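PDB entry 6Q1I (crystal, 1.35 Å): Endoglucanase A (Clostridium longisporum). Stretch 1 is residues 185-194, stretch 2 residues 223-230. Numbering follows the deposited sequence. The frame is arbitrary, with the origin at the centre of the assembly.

Stretch 1 (185-194) NAAALESIRK
Stretch 2 (223-230) VPDDKNVI

What shapes meet here? Stretch 1 is helical, with phi/psi close to -62/-42 through most of its length, psi relaxing to -24° at Lys194, and amide-to-carbonyl hydrogen bonds running from residue i to i-4, such as Arg193 N to Leu189 O at 2.9 Å. Stretch 2 is an extended, bending loop that enters a strand at Val229 and Ile230. The backbones come nearest where the CA atoms of Ala186 and Pro224 lie 6.1 Å apart; from Pro224 to Asp226 the loop runs broadly along the helix, from Ala186 toward Arg193, and after Asn228 it bends back so that Val229 reaches Leu189. The contact is small, burying 252 Å² in all, counting both sides.

Which bump fills which hollow? Leu189, buried, supplies the bump. Its CA-to-CB bond points toward the loop, and with chi1 at 179° (t) and chi2 at 64° (p) it sets CD2 among three side chains: CD2 lies 3.8 Å from Pro224 CG, 3.8 Å from Asp226 CB and 4.0 Å from Val229 CG2. The hollow is thus walled by a proline ring, the methylene of an acid and a valine methyl, and leucine suits the place because its side chain is long enough to carry an apolar methyl, CD2, to all three. Val229, buried, has chi1 at 169° (t) and CA-to-CB directed sideways, yet CG2 still reaches the pocket.

Why do an alanine and a proline meet at the start? Ala186 lies where the backbones are nearest; its CA-to-CB bond points sideways, and its CB rests 4.2 Å from Pro224 CG. That same CG touches Leu189, so the proline ring, puckered C-gamma exo, presents one corner to two helical residues a turn apart. Pro224 has phi/psi of -61/168 and points toward the helix; Val223 before it (-89/120) and Asp225 after it (-76/86) point away. This alternation leaves the proline and then Asp226 facing the helix.

How is the far end fastened? Arg193, one turn beyond Leu189, folds at chi1 -63° and chi2 -64° (both m), then extends at chi3 -177° (t), with chi4 at -130°. Its guanidinium meets Asp226 in a two-pronged salt bridge: Arg193 NE donates to Asp226 OD1 at 2.8 Å with an angle of 175°, and Arg193 NH2 donates to Asp226 OD2 at 2.9 Å with an angle of 167°. Asp226, at phi/psi -160/142 with chi1 -170° (t) and chi2 97°, offers both oxygens to the edge of the guanidinium, while its CB packs against the leucine.

What holds the carboxylate in place? The loop turns back through Lys227 (-91/-5) and Asn228 (-132/50), bringing Asn228 N within 3.0 Å of Asp226 OD2 in a hydrogen bond, so this oxygen accepts from both the arginine and its own loop. Asn228, with chi1 -67° (m) and chi2 -63°, also borders the guanidinium: Arg193 NH2 lies 3.8 Å from Asn228 CB and 3.6 Å from Asn228 O, which sits near the guanidinium plane.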

ATOM      1  N   ASN A 185      -4.648 -14.242  -3.800  1.00  8.15           N
ATOM      2  CA  ASN A 185      -3.803 -13.986  -2.637  1.00  8.21           C
ATOM      3  C   ASN A 185      -3.164 -15.279  -2.137  1.00  8.10           C
ATOM      4  O   ASN A 185      -1.972 -15.308  -1.811  1.00  8.84           O
ATOM      5  CB  ASN A 185      -4.617 -13.356  -1.499  1.00  8.01           C
ATOM      6  CG  ASN A 185      -4.921 -11.885  -1.708  1.00  8.63           C
ATOM      7  OD1 ASN A 185      -4.222 -11.168  -2.432  1.00  8.73           O
ATOM      8  ND2 ASN A 185      -5.954 -11.412  -1.022  1.00  9.14           N
ATOM      9  N   ALA A 186      -3.958 -16.357  -2.045  1.00  9.00           N
ATOM     10  CA  ALA A 186      -3.436 -17.629  -1.548  1.00  9.75           C
ATOM     11  C   ALA A 186      -2.388 -18.199  -2.496  1.00  9.05           C
ATOM     12  O   ALA A 186      -1.391 -18.782  -2.051  1.00  9.63           O
ATOM     13  CB  ALA A 186      -4.580 -18.627  -1.349  1.00 10.35           C
ATOM     14  N   ALA A 187      -2.601 -18.040  -3.806  1.00  9.68           N
ATOM     15  CA  ALA A 187      -1.643 -18.540  -4.787  1.00 10.36           C
ATOM     16  C   ALA A 187      -0.334 -17.773  -4.709  1.00  9.01           C
ATOM     17  O   ALA A 187       0.744 -18.371  -4.783  1.00  9.76           O
ATOM     18  CB  ALA A 187      -2.226 -18.440  -6.197  1.00 11.32           C
ATOM     19  N   ALA A 188      -0.409 -16.447  -4.567  1.00  8.73           N
ATOM     20  CA  ALA A 188       0.805 -15.656  -4.403  1.00  8.41           C
ATOM     21  C   ALA A 188       1.550 -16.054  -3.135  1.00  7.93           C
ATOM     22  O   ALA A 188       2.778 -16.205  -3.150  1.00  9.14           O
ATOM     23  CB  ALA A 188       0.442 -14.175  -4.358  1.00  8.72           C
ATOM     24  N   LEU A 189       0.820 -16.226  -2.026  1.00  8.81           N
ATOM     25  CA  LEU A 189       1.449 -16.641  -0.777  1.00  8.67           C
ATOM     26  C   LEU A 189       2.132 -17.999  -0.923  1.00  9.35           C
ATOM     27  O   LEU A 189       3.245 -18.198  -0.426  1.00 10.65           O
ATOM     28  CB  LEU A 189       0.401 -16.686   0.334  1.00  9.81           C
ATOM     29  CG  LEU A 189       0.887 -17.128   1.714  1.00 10.57           C
ATOM     30  CD1 LEU A 189       1.901 -16.164   2.285  1.00 12.41           C
ATOM     31  CD2 LEU A 189      -0.298 -17.277   2.641  1.00 13.17           C
ATOM     32  N   GLU A 190       1.475 -18.951  -1.585  1.00  9.42           N
ATOM     33  CA  GLU A 190       2.074 -20.271  -1.752  1.00  9.91           C
ATOM     34  C   GLU A 190       3.391 -20.166  -2.504  1.00  9.73           C
ATOM     35  O   GLU A 190       4.375 -20.818  -2.145  1.00 10.91           O
ATOM     36  CB  GLU A 190       1.103 -21.196  -2.488  1.00 11.50           C
ATOM     37  CG  GLU A 190       1.446 -22.682  -2.410  1.00 13.39           C
ATOM     38  CD  GLU A 190       2.464 -23.160  -3.434  1.00 15.33           C
ATOM     39  OE1 GLU A 190       2.678 -22.495  -4.475  1.00 16.06           O
ATOM     40  OE2 GLU A 190       3.042 -24.239  -3.186  1.00 16.83           O
ATOM     41  N   SER A 191       3.428 -19.333  -3.544  1.00  9.86           N
ATOM     42  CA  SER A 191       4.655 -19.145  -4.312  1.00  9.73           C
ATOM     43  C   SER A 191       5.754 -18.499  -3.477  1.00 10.01           C
ATOM     44  O   SER A 191       6.925 -18.881  -3.590  1.00 11.49           O
ATOM     45  CB  SER A 191       4.360 -18.332  -5.569  1.00 11.60           C
ATOM     46  OG  SER A 191       3.497 -19.052  -6.434  1.00 12.33           O
ATOM     47  N   ILE A 192       5.401 -17.523  -2.635  1.00  9.59           N
ATOM     48  CA  ILE A 192       6.384 -16.907  -1.744  1.00  9.19           C
ATOM     49  C   ILE A 192       6.975 -17.963  -0.814  1.00  9.70           C
ATOM     50  O   ILE A 192       8.196 -18.119  -0.706  1.00 11.07           O
ATOM     51  CB  ILE A 192       5.731 -15.755  -0.949  1.00  9.29           C
ATOM     52  CG1 ILE A 192       5.362 -14.577  -1.865  1.00  9.11           C
ATOM     53  CG2 ILE A 192       6.632 -15.308   0.185  1.00  9.88           C
ATOM     54  CD1 ILE A 192       4.366 -13.602  -1.250  1.00  9.07           C
ATOM     55  N   ARG A 193       6.105 -18.724  -0.147  1.00 10.28           N
ATOM     56  CA  ARG A 193       6.563 -19.694   0.844  1.00 10.79           C
ATOM     57  C   ARG A 193       7.406 -20.796   0.212  1.00 11.43           C
ATOM     58  O   ARG A 193       8.355 -21.281   0.828  1.00 13.01           O
ATOM     59  CB  ARG A 193       5.362 -20.318   1.563  1.00 10.90           C
ATOM     60  CG  ARG A 193       4.509 -19.345   2.368  1.00 11.07           C
ATOM     61  CD  ARG A 193       5.289 -18.746   3.526  1.00 13.64           C
ATOM     62  NE  ARG A 193       4.480 -17.857   4.355  1.00 12.46           N
ATOM     63  CZ  ARG A 193       4.827 -16.624   4.723  1.00 11.42           C
ATOM     64  NH1 ARG A 193       5.976 -16.081   4.345  1.00 11.45           N
ATOM     65  NH2 ARG A 193       4.005 -15.923   5.481  1.00 11.81           N
ATOM     66  N   LYS A 194       7.069 -21.204  -1.012  1.00 11.52           N
ATOM     67  CA  LYS A 194       7.779 -22.286  -1.684  1.00 12.23           C
ATOM     68  C   LYS A 194       9.246 -21.954  -1.940  1.00 12.58           C
ATOM     69  O   LYS A 194      10.060 -22.871  -2.067  1.00 15.81           O
ATOM     70  CB  LYS A 194       7.069 -22.585  -3.006  1.00 13.82           C
ATOM     71  CG  LYS A 194       7.552 -23.814  -3.745  1.00 17.48           C
ATOM     72  CD  LYS A 194       6.763 -23.960  -5.039  1.00 20.11           C
ATOM     73  CE  LYS A 194       7.054 -25.273  -5.734  1.00 24.03           C
ATOM     74  NZ  LYS A 194       6.211 -25.406  -6.948  1.00 27.05           N
ATOM     75  N   VAL A 223      -8.275 -15.958   5.349  1.00 12.31           N
ATOM     76  CA  VAL A 223      -6.888 -16.134   5.770  1.00 13.22           C
ATOM     77  C   VAL A 223      -6.452 -17.538   5.364  1.00 13.64           C
ATOM     78  O   VAL A 223      -7.062 -18.517   5.821  1.00 13.70           O
ATOM     79  CB  VAL A 223      -6.751 -15.947   7.288  1.00 15.16           C
ATOM     80  CG1 VAL A 223      -5.292 -16.075   7.722  1.00 17.77           C
ATOM     81  CG2 VAL A 223      -7.335 -14.603   7.725  1.00 17.71           C
ATOM     82  N   PRO A 224      -5.430 -17.687   4.519  1.00 13.42           N
ATOM     83  CA  PRO A 224      -4.881 -19.024   4.246  1.00 13.17           C
ATOM     84  C   PRO A 224      -4.330 -19.674   5.510  1.00 12.63           C
ATOM     85  O   PRO A 224      -4.149 -19.035   6.547  1.00 13.28           O
ATOM     86  CB  PRO A 224      -3.751 -18.753   3.245  1.00 15.88           C
ATOM     87  CG  PRO A 224      -4.049 -17.412   2.668  1.00 16.00           C
ATOM     88  CD  PRO A 224      -4.726 -16.637   3.759  1.00 16.24           C
ATOM     89  N   ASP A 225      -4.051 -20.975   5.416  1.00 12.03           N
ATOM     90  CA  ASP A 225      -3.436 -21.717   6.520  1.00 12.15           C
ATOM     91  C   ASP A 225      -1.955 -21.352   6.563  1.00 12.35           C
ATOM     92  O   ASP A 225      -1.094 -22.022   5.984  1.00 14.14           O
ATOM     93  CB  ASP A 225      -3.652 -23.217   6.366  1.00 13.64           C
ATOM     94  CG  ASP A 225      -3.083 -24.012   7.535  1.00 15.18           C
ATOM     95  OD1 ASP A 225      -2.537 -23.413   8.482  1.00 18.57           O
ATOM     96  OD2 ASP A 225      -3.181 -25.254   7.512  1.00 17.05           O
ATOM     97  N   ASP A 226      -1.672 -20.262   7.268  1.00 11.26           N
ATOM     98  CA  ASP A 226      -0.350 -19.660   7.342  1.00 11.11           C
ATOM     99  C   ASP A 226      -0.342 -18.804   8.599  1.00 12.73           C
ATOM    100  O   ASP A 226      -1.337 -18.146   8.903  1.00 15.53           O
ATOM    101  CB  ASP A 226      -0.098 -18.776   6.114  1.00 11.91           C
ATOM    102  CG  ASP A 226       1.335 -18.311   6.006  1.00 13.60           C
ATOM    103  OD1 ASP A 226       2.097 -18.956   5.267  1.00 16.30           O
ATOM    104  OD2 ASP A 226       1.703 -17.298   6.642  1.00 14.19           O
ATOM    105  N   LYS A 227       0.780 -18.790   9.309  1.00 13.94           N
ATOM    106  CA  LYS A 227       0.834 -18.118  10.599  1.00 15.39           C
ATOM    107  C   LYS A 227       1.276 -16.661  10.532  1.00 13.99           C
ATOM    108  O   LYS A 227       1.252 -15.990  11.570  1.00 16.49           O
ATOM    109  CB  LYS A 227       1.770 -18.868  11.560  1.00 20.09           C
ATOM    110  CG  LYS A 227       1.369 -20.321  11.831  1.00 25.04           C
ATOM    111  CD  LYS A 227      -0.128 -20.474  12.093  1.00 30.67           C
ATOM    112  CE  LYS A 227      -0.469 -21.836  12.696  1.00 33.98           C
ATOM    113  NZ  LYS A 227       0.203 -22.970  11.992  1.00 35.89           N
ATOM    114  N   ASN A 228       1.674 -16.149   9.363  1.00 11.55           N
ATOM    115  CA  ASN A 228       2.272 -14.810   9.263  1.00 11.55           C
ATOM    116  C   ASN A 228       1.649 -13.979   8.148  1.00  9.70           C
ATOM    117  O   ASN A 228       2.337 -13.341   7.347  1.00 11.87           O
ATOM    118  CB  ASN A 228       3.780 -14.914   9.130  1.00 12.61           C
ATOM    119  CG  ASN A 228       4.401 -15.445  10.374  1.00 16.07           C
ATOM    120  OD1 ASN A 228       4.306 -14.817  11.429  1.00 17.31           O
ATOM    121  ND2 ASN A 228       4.963 -16.645  10.294  1.00 18.68           N
ATOM    122  N   VAL A 229       0.326 -13.925   8.143  1.00  9.63           N
ATOM    123  CA  VAL A 229      -0.462 -13.111   7.222  1.00  9.54           C
ATOM    124  C   VAL A 229      -0.917 -11.839   7.923  1.00  8.43           C
ATOM    125  O   VAL A 229      -1.240 -11.843   9.120  1.00  9.94           O
ATOM    126  CB  VAL A 229      -1.673 -13.913   6.704  1.00 13.31           C
ATOM    127  CG1 VAL A 229      -2.667 -13.013   5.955  1.00 13.44           C
ATOM    128  CG2 VAL A 229      -1.192 -15.066   5.822  1.00 16.63           C
ATOM    129  N   ILE A 230      -0.970 -10.747   7.159  1.00  8.07           N
ATOM    130  CA  ILE A 230      -1.507  -9.464   7.588  1.00  7.61           C
ATOM    131  C   ILE A 230      -2.576  -9.057   6.579  1.00  7.62           C
ATOM    132  O   ILE A 230      -2.358  -9.159   5.368  1.00  8.64           O
ATOM    133  CB  ILE A 230      -0.389  -8.399   7.595  1.00  7.56           C
ATOM    134  CG1 ILE A 230       0.776  -8.790   8.509  1.00  8.37           C
ATOM    135  CG2 ILE A 230      -0.959  -7.024   7.983  1.00  8.49           C
ATOM    136  CD1 ILE A 230       2.032  -7.940   8.299  1.00 10.91           C
TER